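Local coordinates for protein polyprenyl synthetase (Zymomonas mobilis subsp. mobilis, PDB 4KKM) that probably condenses isopentenyl diphosphate with allylic diphosphates, as a metal-dependent all-helical synthase of farnesyl- or geranylfarnesyl-type prenyl chains, at residues B[29-34]-B[67-72]; B[74-79]-B[91-96]; B[81-86]-B[230-235]; B[95-100]-B[166-171]; B[153-158]-B[219-224]. One frame throughout, in Å; residues are numbered along the deposited sequence.

How the contacts relate
Five contacts sample one helical bundle, from the 67-72 turn to the loops of contacts 3 and 5. Contacts 1 and 2 have centres about 10 Å apart and share helix 71-80, where Met30 and Met31 pack on Leu74. Contact 2 runs into contact 4 along helix 87-109, the two sharing Met95 and Ala96. Contacts 3 and 5 gather loops at another end, centres about 12 Å apart, with Phe83 against Gln224 and Val85 against Met221; in sequence contact 5 is nested inside the loop that contact 3 closes. Contact 1 is first along the chain and closes before the others open. Neighbouring contacts thus hand packing on from helix to helix, tying early and late parts of the chain into a single domain.

Contact 1 (B[29-34]-B[67-72]); sequences TMMEQV and GGKRLR
Met31 starts with CG beside its backbone N (chi1 -73°), runs extended through the next bond and folds only at the sulfur (chi3 66°), and that last turn carries its methyl across to Lys69. Met31 CE and Lys69 CE stand 4.5 Å apart, a loose touch between the methyl and the last methylene of the lysine, next to its ammonium. The second meeting is made by Val34, whose CG1 lies anti to the backbone N (chi1 171°) and approaches Arg70 CB at 4.3 Å. Only the root of the arginine is used here: its CB faces helix 24-45, whereas the chain beyond leads away to salt bridges with Asp39 and Glu98 and a hydrogen bond to the carbonyl of Ala64. Two acidic partners probably keep this buried guanidinium charged and fix its rotation. One of its faces is covered by Gly67, with CA centred 4.2 Å above the plane. No hydrogen bond joins the two segments, and Tyr314 of helix 306-314 touches both Met31 and Lys69. Arg70 takes the N-cap position of helix 71-80, so Val34 packs where loop becomes helix. That loop carries the GGKxxR signature of trans-prenyltransferases, which in relatives lines the pocket for the isopentenyl diphosphate headgroup; helix 24-45 backs the motif in this substrate-free structure.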
# COMPACT_ATOMS: atom_id res chain seq x y z
N THR B 29 -19.42 -15.38 -20.68
CA THR B 29 -18.65 -16.58 -20.35
C THR B 29 -17.29 -16.21 -19.75
O THR B 29 -16.90 -16.75 -18.71
CB THR B 29 -18.45 -17.48 -21.59
OG1 THR B 29 -19.68 -18.16 -21.88
CG2 THR B 29 -17.37 -18.51 -21.33
N MET B 30 -16.58 -15.29 -20.40
CA MET B 30 -15.30 -14.84 -19.86
C MET B 30 -15.46 -14.25 -18.46
O MET B 30 -14.64 -14.51 -17.58
CB MET B 30 -14.63 -13.83 -20.81
CG MET B 30 -13.33 -13.24 -20.24
SD MET B 30 -12.49 -12.07 -21.34
CE MET B 30 -11.40 -13.18 -22.22
N MET B 31 -16.53 -13.49 -18.26
CA MET B 31 -16.77 -12.85 -16.96
C MET B 31 -16.95 -13.88 -15.85
O MET B 31 -16.35 -13.76 -14.78
CB MET B 31 -17.99 -11.92 -17.03
CG MET B 31 -17.73 -10.63 -17.79
SD MET B 31 -19.18 -9.57 -17.98
CE MET B 31 -19.48 -9.10 -16.28
N GLU B 32 -17.77 -14.89 -16.10
CA GLU B 32 -18.00 -15.95 -15.12
C GLU B 32 -16.72 -16.73 -14.83
O GLU B 32 -16.47 -17.13 -13.70
CB GLU B 32 -19.11 -16.89 -15.60
CG GLU B 32 -20.46 -16.21 -15.80
CD GLU B 32 -21.51 -17.14 -16.40
OE1 GLU B 32 -21.14 -18.24 -16.87
OE2 GLU B 32 -22.70 -16.77 -16.39
N GLN B 33 -15.92 -16.94 -15.87
CA GLN B 33 -14.64 -17.63 -15.71
C GLN B 33 -13.64 -16.81 -14.90
O GLN B 33 -13.01 -17.33 -13.98
CB GLN B 33 -14.04 -17.95 -17.08
CG GLN B 33 -14.31 -19.36 -17.54
CD GLN B 33 -14.37 -19.48 -19.06
OE1 GLN B 33 -13.71 -18.73 -19.79
NE2 GLN B 33 -15.18 -20.42 -19.54
N VAL B 34 -13.50 -15.53 -15.25
CA VAL B 34 -12.60 -14.64 -14.52
C VAL B 34 -13.01 -14.55 -13.05
O VAL B 34 -12.17 -14.60 -12.16
CB VAL B 34 -12.58 -13.23 -15.16
CG1 VAL B 34 -11.83 -12.25 -14.28
CG2 VAL B 34 -11.95 -13.29 -16.55
N GLY B 67 -17.08 -11.65 -4.86
CA GLY B 67 -17.45 -10.27 -5.13
C GLY B 67 -18.84 -10.11 -5.69
O GLY B 67 -19.80 -10.74 -5.22
N GLY B 68 -18.97 -9.28 -6.72
CA GLY B 68 -17.82 -8.66 -7.34
C GLY B 68 -17.79 -9.06 -8.80
O GLY B 68 -17.63 -10.23 -9.13
N LYS B 69 -17.95 -8.08 -9.68
CA LYS B 69 -18.00 -8.35 -11.11
C LYS B 69 -16.60 -8.51 -11.69
O LYS B 69 -16.45 -8.94 -12.83
CB LYS B 69 -18.77 -7.23 -11.83
CG LYS B 69 -20.23 -7.17 -11.43
CD LYS B 69 -20.90 -5.91 -11.96
CE LYS B 69 -20.77 -5.83 -13.47
NZ LYS B 69 -20.04 -4.61 -13.91
N ARG B 70 -15.60 -8.19 -10.88
CA ARG B 70 -14.20 -8.27 -11.28
C ARG B 70 -13.95 -7.55 -12.59
O ARG B 70 -13.31 -8.08 -13.50
CB ARG B 70 -13.75 -9.73 -11.41
CG ARG B 70 -14.19 -10.63 -10.28
CD ARG B 70 -13.73 -10.11 -8.93
NE ARG B 70 -13.86 -11.15 -7.92
CZ ARG B 70 -13.49 -11.01 -6.65
NH1 ARG B 70 -12.96 -9.86 -6.24
NH2 ARG B 70 -13.65 -12.02 -5.80
N LEU B 71 -14.50 -6.34 -12.70
CA LEU B 71 -14.32 -5.54 -13.91
C LEU B 71 -12.84 -5.29 -14.18
O LEU B 71 -12.39 -5.33 -15.33
CB LEU B 71 -15.06 -4.21 -13.79
CG LEU B 71 -14.79 -3.23 -14.93
CD1 LEU B 71 -15.27 -3.82 -16.25
CD2 LEU B 71 -15.44 -1.88 -14.65
N ARG B 72 -12.06 -5.05 -13.13
CA ARG B 72 -10.65 -4.74 -13.32
C ARG B 72 -9.81 -5.96 -13.72
O ARG B 72 -9.03 -5.89 -14.67
CB ARG B 72 -10.08 -3.94 -12.14
CG ARG B 72 -10.67 -2.52 -12.10
CD ARG B 72 -10.73 -1.92 -10.70
NE ARG B 72 -11.56 -0.71 -10.68
CZ ARG B 72 -12.89 -0.72 -10.60
NH1 ARG B 72 -13.55 -1.86 -10.51
NH2 ARG B 72 -13.55 0.43 -10.60

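Contact 2 (B[74-79]-B[91-96]); sequences LLVVAT and LRVGMA
Helices 71-80 and 87-109 run nearly antiparallel where Val76 faces Gly94, their local axes at 152° and 8.3 Å apart, and Val76 CA comes within 5.7 Å of Gly94 CA. The lack of a side chain at Gly94 is consistent with the close approach here, since Val76 can lie directly on its backbone. Val76 occupies the spot with both branches: CG1 lies 3.9 Å from Gly94 N, while CG2 rests near Gly94 CA. The same CG1, set anti to the backbone N (chi1 171°), also meets Val93 CG1 at 4.0 Å, the two valines crossing at roughly a right angle. On the next residue the other branch does the work: Val77 CG2 touches Leu91 CD2 at 3.6 Å. The leucine's CB points away from helix 71-80, and it is the CD2 branch that returns to make this meeting. The side-chain meetings are apolar, and no hydrogen bond crosses the pair. Beyond it, Cys214 of helix 208-221 lies against Val76, and Leu41 of helix 24-45 against Leu91, so neighbouring helices close over the seam. Two consecutive helices joined by a short loop and packed in this way form an antiparallel alpha-hairpin, a building unit of the all-helical isoprenoid synthase fold.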
# COMPACT_ATOMS: atom_id res chain seq x y z
N LEU B 74 -11.05 -8.41 -15.30
CA LEU B 74 -11.57 -8.69 -16.63
C LEU B 74 -10.84 -7.86 -17.69
O LEU B 74 -10.49 -8.36 -18.76
CB LEU B 74 -13.07 -8.43 -16.69
CG LEU B 74 -13.73 -8.58 -18.07
CD1 LEU B 74 -13.70 -10.04 -18.52
CD2 LEU B 74 -15.16 -8.03 -18.04
N LEU B 75 -10.61 -6.58 -17.39
CA LEU B 75 -9.88 -5.70 -18.30
C LEU B 75 -8.44 -6.16 -18.49
O LEU B 75 -7.91 -6.11 -19.60
CB LEU B 75 -9.90 -4.26 -17.78
CG LEU B 75 -11.23 -3.53 -17.93
CD1 LEU B 75 -11.21 -2.22 -17.13
CD2 LEU B 75 -11.52 -3.27 -19.40
N VAL B 76 -7.79 -6.58 -17.41
CA VAL B 76 -6.43 -7.10 -17.51
C VAL B 76 -6.40 -8.32 -18.42
O VAL B 76 -5.60 -8.39 -19.36
CB VAL B 76 -5.85 -7.47 -16.13
CG1 VAL B 76 -4.53 -8.21 -16.29
CG2 VAL B 76 -5.68 -6.23 -15.27
N VAL B 77 -7.28 -9.28 -18.15
CA VAL B 77 -7.35 -10.52 -18.91
C VAL B 77 -7.64 -10.23 -20.39
O VAL B 77 -6.98 -10.78 -21.28
CB VAL B 77 -8.42 -11.49 -18.34
CG1 VAL B 77 -8.71 -12.62 -19.31
CG2 VAL B 77 -7.98 -12.04 -16.97
N ALA B 78 -8.61 -9.36 -20.65
CA ALA B 78 -8.99 -9.03 -22.03
C ALA B 78 -7.91 -8.25 -22.77
O ALA B 78 -7.82 -8.33 -24.00
CB ALA B 78 -10.32 -8.27 -22.07
N THR B 79 -7.11 -7.48 -22.05
CA THR B 79 -6.03 -6.74 -22.69
C THR B 79 -4.83 -7.65 -22.95
O THR B 79 -4.24 -7.62 -24.03
CB THR B 79 -5.58 -5.51 -21.87
OG1 THR B 79 -6.73 -4.71 -21.55
CG2 THR B 79 -4.59 -4.67 -22.68
N LEU B 91 -4.06 -13.34 -15.03
CA LEU B 91 -4.99 -13.43 -13.92
C LEU B 91 -4.39 -12.96 -12.59
O LEU B 91 -5.07 -12.33 -11.78
CB LEU B 91 -5.53 -14.86 -13.78
CG LEU B 91 -6.63 -15.28 -14.76
CD1 LEU B 91 -6.81 -16.79 -14.75
CD2 LEU B 91 -7.93 -14.56 -14.42
N ARG B 92 -3.11 -13.25 -12.36
CA ARG B 92 -2.45 -12.82 -11.13
C ARG B 92 -2.29 -11.30 -11.08
O ARG B 92 -2.41 -10.69 -10.02
CB ARG B 92 -1.09 -13.50 -10.97
CG ARG B 92 -1.15 -15.01 -10.78
CD ARG B 92 0.13 -15.56 -10.16
NE ARG B 92 0.34 -14.99 -8.83
CZ ARG B 92 -0.25 -15.43 -7.72
NH1 ARG B 92 -1.08 -16.47 -7.77
NH2 ARG B 92 -0.01 -14.83 -6.56
N VAL B 93 -2.01 -10.70 -12.23
CA VAL B 93 -1.99 -9.24 -12.32
C VAL B 93 -3.40 -8.72 -12.05
O VAL B 93 -3.58 -7.70 -11.39
CB VAL B 93 -1.46 -8.76 -13.69
CG1 VAL B 93 -1.59 -7.22 -13.84
CG2 VAL B 93 -0.01 -9.23 -13.90
N GLY B 94 -4.39 -9.44 -12.56
CA GLY B 94 -5.78 -9.12 -12.26
C GLY B 94 -6.02 -9.16 -10.76
O GLY B 94 -6.66 -8.26 -10.21
N MET B 95 -5.51 -10.18 -10.08
CA MET B 95 -5.66 -10.24 -8.62
C MET B 95 -5.04 -9.02 -7.95
O MET B 95 -5.62 -8.44 -7.03
CB MET B 95 -5.08 -11.52 -8.02
CG MET B 95 -5.11 -11.53 -6.49
SD MET B 95 -4.85 -13.16 -5.74
CE MET B 95 -3.29 -13.63 -6.49
N ALA B 96 -3.85 -8.64 -8.42
CA ALA B 96 -3.13 -7.50 -7.85
C ALA B 96 -3.94 -6.20 -7.94
O ALA B 96 -4.02 -5.46 -6.95
CB ALA B 96 -1.77 -7.33 -8.52

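Contact 3 (B[81-86]-B[230-235]); sequences ALFNVD and DRLKAY
Leu82 and Leu232 reach for each other tip to tip, and their methyls form the tight part of this contact: Leu82 CD1 stands 3.7 Å from Leu232 CD2. The leucine of helix 226-253 spends its other branch on the aromatic ring, with Leu232 CD1 lying 3.9 Å from Phe83 CZ and 4.0 Å from Phe83 CE2. That methyl sits at the edge of the ring and in its plane, so it meets the rim carbons rather than the pi cloud. One face of the same ring is covered from within the loop by Leu82, whose CB is centred 3.6 Å above it. Both leucines carry CG beside the backbone N (chi1 -61° for Leu82 and -63° for Leu232), which aims the two side chains along opposing courses across backbones whose nearest CA atoms, those of the same two residues, are still 10.5 Å apart. Leu215 and Ala219 of helix 208-221, together with Thr79, pack round Leu232 and extend the apolar patch.

The looser side is polar, and even Phe83 is not fully buried. Asn84 is exposed and poorly ordered, and exposed Asp86 turns to its own helix, capping Ala89 N at the start of 87-109. On helix 226-253, partly exposed Asp230 and Lys233 pair with Lys226 and Glu216, so these two charges find partners outside the contact. With only three apolar side chains touching and no hydrogen bond between the segments, attachment of this loop to the helix rests on shape and exclusion of water, not on directed polar bonds.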
# COMPACT_ATOMS: atom_id res chain seq x y z
N ALA B 81 -4.99 -10.65 -23.55
CA ALA B 81 -5.44 -11.51 -24.64
C ALA B 81 -5.08 -10.95 -26.02
O ALA B 81 -5.02 -11.70 -27.00
CB ALA B 81 -6.95 -11.74 -24.54
N LEU B 82 -4.84 -9.65 -26.11
CA LEU B 82 -4.45 -9.03 -27.38
C LEU B 82 -3.10 -9.55 -27.85
O LEU B 82 -2.82 -9.60 -29.04
CB LEU B 82 -4.33 -7.51 -27.24
CG LEU B 82 -5.58 -6.73 -26.83
CD1 LEU B 82 -5.24 -5.25 -26.62
CD2 LEU B 82 -6.61 -6.90 -27.91
N PHE B 83 -2.26 -9.91 -26.89
CA PHE B 83 -0.90 -10.30 -27.18
C PHE B 83 -0.74 -11.74 -26.72
O PHE B 83 -1.74 -12.40 -26.42
CB PHE B 83 0.03 -9.32 -26.47
CG PHE B 83 -0.43 -7.88 -26.59
CD1 PHE B 83 -0.56 -7.29 -27.84
CD2 PHE B 83 -0.78 -7.14 -25.47
CE1 PHE B 83 -1.00 -5.98 -27.97
CE2 PHE B 83 -1.23 -5.82 -25.59
CZ PHE B 83 -1.34 -5.25 -26.85
N ASN B 84 0.47 -12.27 -26.69
CA ASN B 84 0.59 -13.66 -26.26
C ASN B 84 1.05 -13.76 -24.82
O ASN B 84 2.16 -14.20 -24.54
CB ASN B 84 1.46 -14.49 -27.19
CG ASN B 84 1.03 -15.95 -27.23
OD1 ASN B 84 -0.12 -16.28 -26.92
ND2 ASN B 84 1.94 -16.84 -27.61
N VAL B 85 0.19 -13.34 -23.91
CA VAL B 85 0.51 -13.35 -22.49
C VAL B 85 -0.05 -14.60 -21.83
O VAL B 85 -1.20 -14.97 -22.06
CB VAL B 85 -0.06 -12.10 -21.80
CG1 VAL B 85 0.28 -12.11 -20.32
CG2 VAL B 85 0.49 -10.85 -22.48
N ASP B 86 0.78 -15.24 -21.01
CA ASP B 86 0.37 -16.39 -20.21
C ASP B 86 -0.89 -16.05 -19.43
O ASP B 86 -0.93 -15.05 -18.70
CB ASP B 86 1.50 -16.77 -19.25
CG ASP B 86 1.12 -17.93 -18.35
OD1 ASP B 86 0.52 -17.69 -17.28
OD2 ASP B 86 1.45 -19.09 -18.70
N ASP B 230 -0.23 3.76 -25.66
CA ASP B 230 -1.05 4.96 -25.67
C ASP B 230 -2.49 4.69 -26.14
O ASP B 230 -3.43 5.23 -25.57
CB ASP B 230 -0.40 6.05 -26.52
CG ASP B 230 0.78 6.70 -25.83
OD1 ASP B 230 0.93 6.50 -24.60
OD2 ASP B 230 1.56 7.40 -26.51
N ARG B 231 -2.64 3.88 -27.19
CA ARG B 231 -3.97 3.50 -27.65
C ARG B 231 -4.77 2.80 -26.54
O ARG B 231 -5.95 3.10 -26.33
CB ARG B 231 -3.88 2.57 -28.86
CG ARG B 231 -3.52 3.27 -30.16
CD ARG B 231 -3.42 2.26 -31.29
NE ARG B 231 -3.28 2.91 -32.58
CZ ARG B 231 -4.31 3.32 -33.33
NH1 ARG B 231 -5.55 3.15 -32.90
NH2 ARG B 231 -4.08 3.90 -34.50
N LEU B 232 -4.11 1.88 -25.85
CA LEU B 232 -4.76 1.15 -24.75
C LEU B 232 -5.10 2.08 -23.58
O LEU B 232 -6.19 2.00 -23.02
CB LEU B 232 -3.88 -0.02 -24.29
CG LEU B 232 -3.68 -1.07 -25.38
CD1 LEU B 232 -2.78 -2.21 -24.90
CD2 LEU B 232 -5.02 -1.60 -25.85
N LYS B 233 -4.19 2.97 -23.22
CA LYS B 233 -4.50 3.91 -22.14
C LYS B 233 -5.62 4.88 -22.54
O LYS B 233 -6.42 5.30 -21.71
CB LYS B 233 -3.25 4.67 -21.68
CG LYS B 233 -2.22 3.78 -20.97
CD LYS B 233 -1.15 4.59 -20.26
CE LYS B 233 -1.64 5.07 -18.89
NZ LYS B 233 -0.55 5.75 -18.13
N ALA B 234 -5.68 5.20 -23.83
CA ALA B 234 -6.75 6.06 -24.34
C ALA B 234 -8.11 5.35 -24.26
O ALA B 234 -9.13 5.98 -23.97
CB ALA B 234 -6.45 6.47 -25.79
N TYR B 235 -8.12 4.05 -24.52
CA TYR B 235 -9.33 3.25 -24.35
C TYR B 235 -9.80 3.32 -22.90
O TYR B 235 -10.99 3.51 -22.63
CB TYR B 235 -9.09 1.80 -24.77
CG TYR B 235 -10.15 0.80 -24.32
CD1 TYR B 235 -10.12 0.26 -23.03
CD2 TYR B 235 -11.16 0.38 -25.19
CE1 TYR B 235 -11.07 -0.66 -22.61
CE2 TYR B 235 -12.12 -0.55 -24.77
CZ TYR B 235 -12.06 -1.06 -23.48
OH TYR B 235 -13.00 -1.98 -23.04

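Contact 4 (B[95-100]-B[166-171])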
# COMPACT_ATOMS: atom_id res chain seq x y z
N MET B 95 -5.51 -10.18 -10.08
CA MET B 95 -5.66 -10.24 -8.62
C MET B 95 -5.04 -9.02 -7.95
O MET B 95 -5.62 -8.44 -7.03
CB MET B 95 -5.08 -11.52 -8.02
CG MET B 95 -5.11 -11.53 -6.49
SD MET B 95 -4.85 -13.16 -5.74
CE MET B 95 -3.29 -13.63 -6.49
N ALA B 96 -3.85 -8.64 -8.42
CA ALA B 96 -3.13 -7.50 -7.85
C ALA B 96 -3.94 -6.20 -7.94
O ALA B 96 -4.02 -5.46 -6.95
CB ALA B 96 -1.77 -7.33 -8.52
N ILE B 97 -4.52 -5.91 -9.10
CA ILE B 97 -5.30 -4.67 -9.24
C ILE B 97 -6.57 -4.77 -8.40
O ILE B 97 -7.05 -3.77 -7.85
CB ILE B 97 -5.61 -4.29 -10.73
CG1 ILE B 97 -6.28 -2.91 -10.83
CG2 ILE B 97 -6.47 -5.35 -11.42
CD1 ILE B 97 -5.45 -1.79 -10.23
N GLU B 98 -7.10 -5.98 -8.29
CA GLU B 98 -8.31 -6.19 -7.51
C GLU B 98 -8.03 -6.00 -6.02
O GLU B 98 -8.91 -5.60 -5.27
CB GLU B 98 -8.92 -7.57 -7.80
CG GLU B 98 -10.30 -7.81 -7.19
CD GLU B 98 -11.43 -7.01 -7.84
OE1 GLU B 98 -11.17 -6.15 -8.72
OE2 GLU B 98 -12.60 -7.23 -7.46
N CYS B 99 -6.79 -6.26 -5.60
CA CYS B 99 -6.38 -5.95 -4.24
C CYS B 99 -6.56 -4.46 -3.93
O CYS B 99 -7.09 -4.09 -2.88
CB CYS B 99 -4.93 -6.33 -3.99
SG CYS B 99 -4.66 -8.09 -3.73
N ILE B 100 -6.11 -3.62 -4.85
CA ILE B 100 -6.22 -2.18 -4.68
C ILE B 100 -7.68 -1.73 -4.70
O ILE B 100 -8.11 -0.93 -3.87
CB ILE B 100 -5.45 -1.44 -5.78
CG1 ILE B 100 -3.96 -1.82 -5.72
CG2 ILE B 100 -5.68 0.08 -5.69
CD1 ILE B 100 -3.28 -1.52 -4.38
N GLN B 166 5.69 0.09 -10.67
CA GLN B 166 5.69 1.55 -10.75
C GLN B 166 4.34 2.10 -11.19
O GLN B 166 3.81 3.04 -10.60
CB GLN B 166 6.78 2.06 -11.69
CG GLN B 166 6.75 3.57 -11.84
CD GLN B 166 8.08 4.16 -12.26
OE1 GLN B 166 8.82 3.56 -13.05
NE2 GLN B 166 8.41 5.33 -11.73
N ALA B 167 3.77 1.49 -12.23
CA ALA B 167 2.47 1.91 -12.74
C ALA B 167 1.38 1.76 -11.69
O ALA B 167 0.54 2.64 -11.52
CB ALA B 167 2.10 1.13 -14.00
N LEU B 168 1.38 0.64 -10.96
CA LEU B 168 0.38 0.45 -9.92
C LEU B 168 0.50 1.47 -8.79
O LEU B 168 -0.50 2.00 -8.31
CB LEU B 168 0.42 -0.97 -9.37
CG LEU B 168 -0.72 -1.25 -8.37
CD1 LEU B 168 -2.06 -1.14 -9.09
CD2 LEU B 168 -0.56 -2.59 -7.68
N ALA B 169 1.73 1.76 -8.35
CA ALA B 169 1.94 2.68 -7.22
C ALA B 169 1.49 4.08 -7.58
O ALA B 169 0.87 4.78 -6.77
CB ALA B 169 3.40 2.68 -6.77
N ILE B 170 1.79 4.50 -8.80
CA ILE B 170 1.33 5.79 -9.29
C ILE B 170 -0.20 5.81 -9.41
O ILE B 170 -0.85 6.76 -8.97
CB ILE B 170 1.98 6.13 -10.64
CG1 ILE B 170 3.50 6.31 -10.45
CG2 ILE B 170 1.35 7.38 -11.25
CD1 ILE B 170 4.26 6.44 -11.77
N ALA B 171 -0.76 4.75 -9.97
CA ALA B 171 -2.21 4.66 -10.15
C ALA B 171 -2.98 4.58 -8.83
O ALA B 171 -4.18 4.88 -8.78
CB ALA B 171 -2.58 3.47 -11.02
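Helices 87-109 and 158-172 come together at Ile97 and Leu168, whose CA atoms lie 7.7 Å apart, far enough that side chains alone bridge the gap. Leu168 is the projecting residue: its CB points at the other helix, its CD1 touches both isoleucines, and its CD2 meets Ile100 as well. Leu168 CD1 meets Ile97 CD1 at 3.6 Å and Ile100 CG1 at 3.9 Å, while Leu168 CD2 lies 4.0 Å from Ile100 CG1. The isoleucines arrive differently. Ile100 comes head-on, tip to tip with the leucine, whereas Ile97 slants across it and makes contact with its terminal methyl. In Ile97 the CG1 arm is anti to the backbone N (chi1 -174°) and then bends (chi2 59°), which brings CD1 round to Leu168. This is core packing of the all-alpha isoprenoid synthase fold. Farther along helix 87-109 lies Asp108, which with Asp114 binds calcium in this apo structure; the side chains of Ile100 and Asp108 are about 11 Å apart. Phe213 of helix 208-221 touches both Ile97 and Leu168, and Leu149 of helix 131-150 also lies on Leu168. The CB of Ala169 points away from helix 87-109, and this residue packs on Ala143 of the second subunit; its neighbour Ile170 meets Glu147 of that subunit.

Contact 5 (B[153-158]-B[219-224])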
# COMPACT_ATOMS: atom_id res chain seq x y z
N LYS B 153 6.35 -15.55 -10.81
CA LYS B 153 5.12 -16.07 -11.42
C LYS B 153 4.50 -15.10 -12.42
O LYS B 153 3.83 -15.52 -13.36
CB LYS B 153 4.07 -16.36 -10.34
CG LYS B 153 4.45 -17.40 -9.31
CD LYS B 153 3.30 -17.63 -8.34
CE LYS B 153 3.66 -18.65 -7.28
NZ LYS B 153 2.45 -19.08 -6.52
N ILE B 154 4.70 -13.80 -12.20
CA ILE B 154 4.10 -12.76 -13.03
C ILE B 154 4.75 -12.68 -14.40
O ILE B 154 4.08 -12.75 -15.42
CB ILE B 154 4.21 -11.38 -12.35
CG1 ILE B 154 3.48 -11.42 -11.00
CG2 ILE B 154 3.65 -10.28 -13.25
CD1 ILE B 154 2.02 -11.78 -11.12
N HIS B 155 6.08 -12.53 -14.40
CA HIS B 155 6.84 -12.50 -15.65
C HIS B 155 8.31 -12.72 -15.35
O HIS B 155 8.85 -12.17 -14.40
CB HIS B 155 6.65 -11.15 -16.37
CG HIS B 155 6.94 -11.21 -17.84
ND1 HIS B 155 8.21 -11.36 -18.35
CD2 HIS B 155 6.11 -11.16 -18.91
CE1 HIS B 155 8.16 -11.38 -19.67
NE2 HIS B 155 6.89 -11.26 -20.03
N THR B 156 8.96 -13.54 -16.17
CA THR B 156 10.37 -13.84 -15.97
C THR B 156 11.22 -12.58 -16.13
O THR B 156 12.20 -12.40 -15.42
CB THR B 156 10.85 -14.94 -16.93
OG1 THR B 156 10.69 -14.51 -18.28
CG2 THR B 156 10.04 -16.21 -16.72
N ASP B 157 10.81 -11.71 -17.05
CA ASP B 157 11.49 -10.43 -17.26
C ASP B 157 11.25 -9.51 -16.07
O ASP B 157 10.11 -9.13 -15.80
CB ASP B 157 10.99 -9.77 -18.55
CG ASP B 157 11.83 -8.57 -18.97
OD1 ASP B 157 12.54 -7.98 -18.13
OD2 ASP B 157 11.77 -8.21 -20.17
N PRO B 158 12.33 -9.13 -15.37
CA PRO B 158 12.26 -8.24 -14.20
C PRO B 158 11.76 -6.84 -14.54
O PRO B 158 11.15 -6.19 -13.68
CB PRO B 158 13.71 -8.19 -13.71
CG PRO B 158 14.54 -8.59 -14.88
CD PRO B 158 13.71 -9.58 -15.63
N ALA B 219 -0.34 -4.00 -22.07
CA ALA B 219 0.73 -3.54 -22.95
C ALA B 219 2.10 -3.91 -22.39
O ALA B 219 2.99 -4.33 -23.12
CB ALA B 219 0.63 -2.04 -23.17
N ILE B 220 2.26 -3.74 -21.08
CA ILE B 220 3.51 -4.06 -20.39
C ILE B 220 3.80 -5.56 -20.45
O ILE B 220 4.91 -5.97 -20.81
CB ILE B 220 3.48 -3.55 -18.93
CG1 ILE B 220 3.53 -2.02 -18.91
CG2 ILE B 220 4.63 -4.13 -18.11
CD1 ILE B 220 3.24 -1.41 -17.53
N MET B 221 2.79 -6.37 -20.13
CA MET B 221 2.93 -7.83 -20.16
C MET B 221 3.20 -8.31 -21.58
O MET B 221 3.82 -9.35 -21.79
CB MET B 221 1.69 -8.52 -19.57
CG MET B 221 1.52 -8.35 -18.05
SD MET B 221 2.65 -9.38 -17.09
CE MET B 221 1.85 -10.97 -17.25
N GLY B 222 2.74 -7.54 -22.56
CA GLY B 222 2.91 -7.90 -23.95
C GLY B 222 4.13 -7.31 -24.62
O GLY B 222 4.31 -7.46 -25.83
N ARG B 223 4.96 -6.62 -23.84
CA ARG B 223 6.16 -5.93 -24.33
C ARG B 223 5.85 -5.05 -25.53
O ARG B 223 6.58 -5.07 -26.52
CB ARG B 223 7.28 -6.91 -24.71
CG ARG B 223 7.71 -7.90 -23.64
CD ARG B 223 7.66 -7.30 -22.24
NE ARG B 223 8.70 -6.31 -21.96
CZ ARG B 223 8.48 -5.13 -21.38
NH1 ARG B 223 7.25 -4.76 -21.03
NH2 ARG B 223 9.50 -4.31 -21.15
N GLN B 224 4.77 -4.28 -25.45
CA GLN B 224 4.31 -3.49 -26.58
C GLN B 224 4.94 -2.10 -26.64
O GLN B 224 5.39 -1.57 -25.63
CB GLN B 224 2.78 -3.39 -26.56
CG GLN B 224 2.10 -4.74 -26.70
CD GLN B 224 2.37 -5.36 -28.06
OE1 GLN B 224 2.05 -4.77 -29.09
NE2 GLN B 224 2.98 -6.54 -28.06
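The imidazole of His155 presents its edge to Met221, whose SD lies 5.3 Å from the ring centroid and 75° off the ring normal, a sulfur-aromatic contact. Helix 208-221 ends just there in a Schellman motif with Arg223 as its C-prime residue, closed by Gln224 N to Ala219 O and by Arg223 N to Ile220 O. In the plane of the His155 ring, ND1 accepts a hydrogen bond from Asp157 N at 2.9 Å, which fixes the turn of the imidazole. The other flat group, the guanidinium of Arg223, has Ile220 CA at its edge, and its NH1 donates to Ile220 O at 2.6 Å, in the carbonyl plane and on a lone pair. Asp157 OD2 stands 4.0 Å from Arg223 NE, beyond salt-bridge range and well out of the guanidinium plane, so any attraction is probably of charge alone; carboxylate and guanidinium planes are 81° apart. Each has a firmer partner, Arg223 NH2 in Glu163 and Asp157 OD1 in His159 N, which it caps at the start of helix 158-172. Replacing His155 by an alanine removes the acceptor of Asp157 N and is likely to let the 155-157 turn loosen, leaving the Met221 sulfur without its aromatic neighbour. Met221 crosses Ile154 at about a right angle, and Met221 SD lies 4.1 Å from Ile154 CG2. The bend at chi3 (-77°) brings Met221 CE to 3.4 Å from Ile154 O.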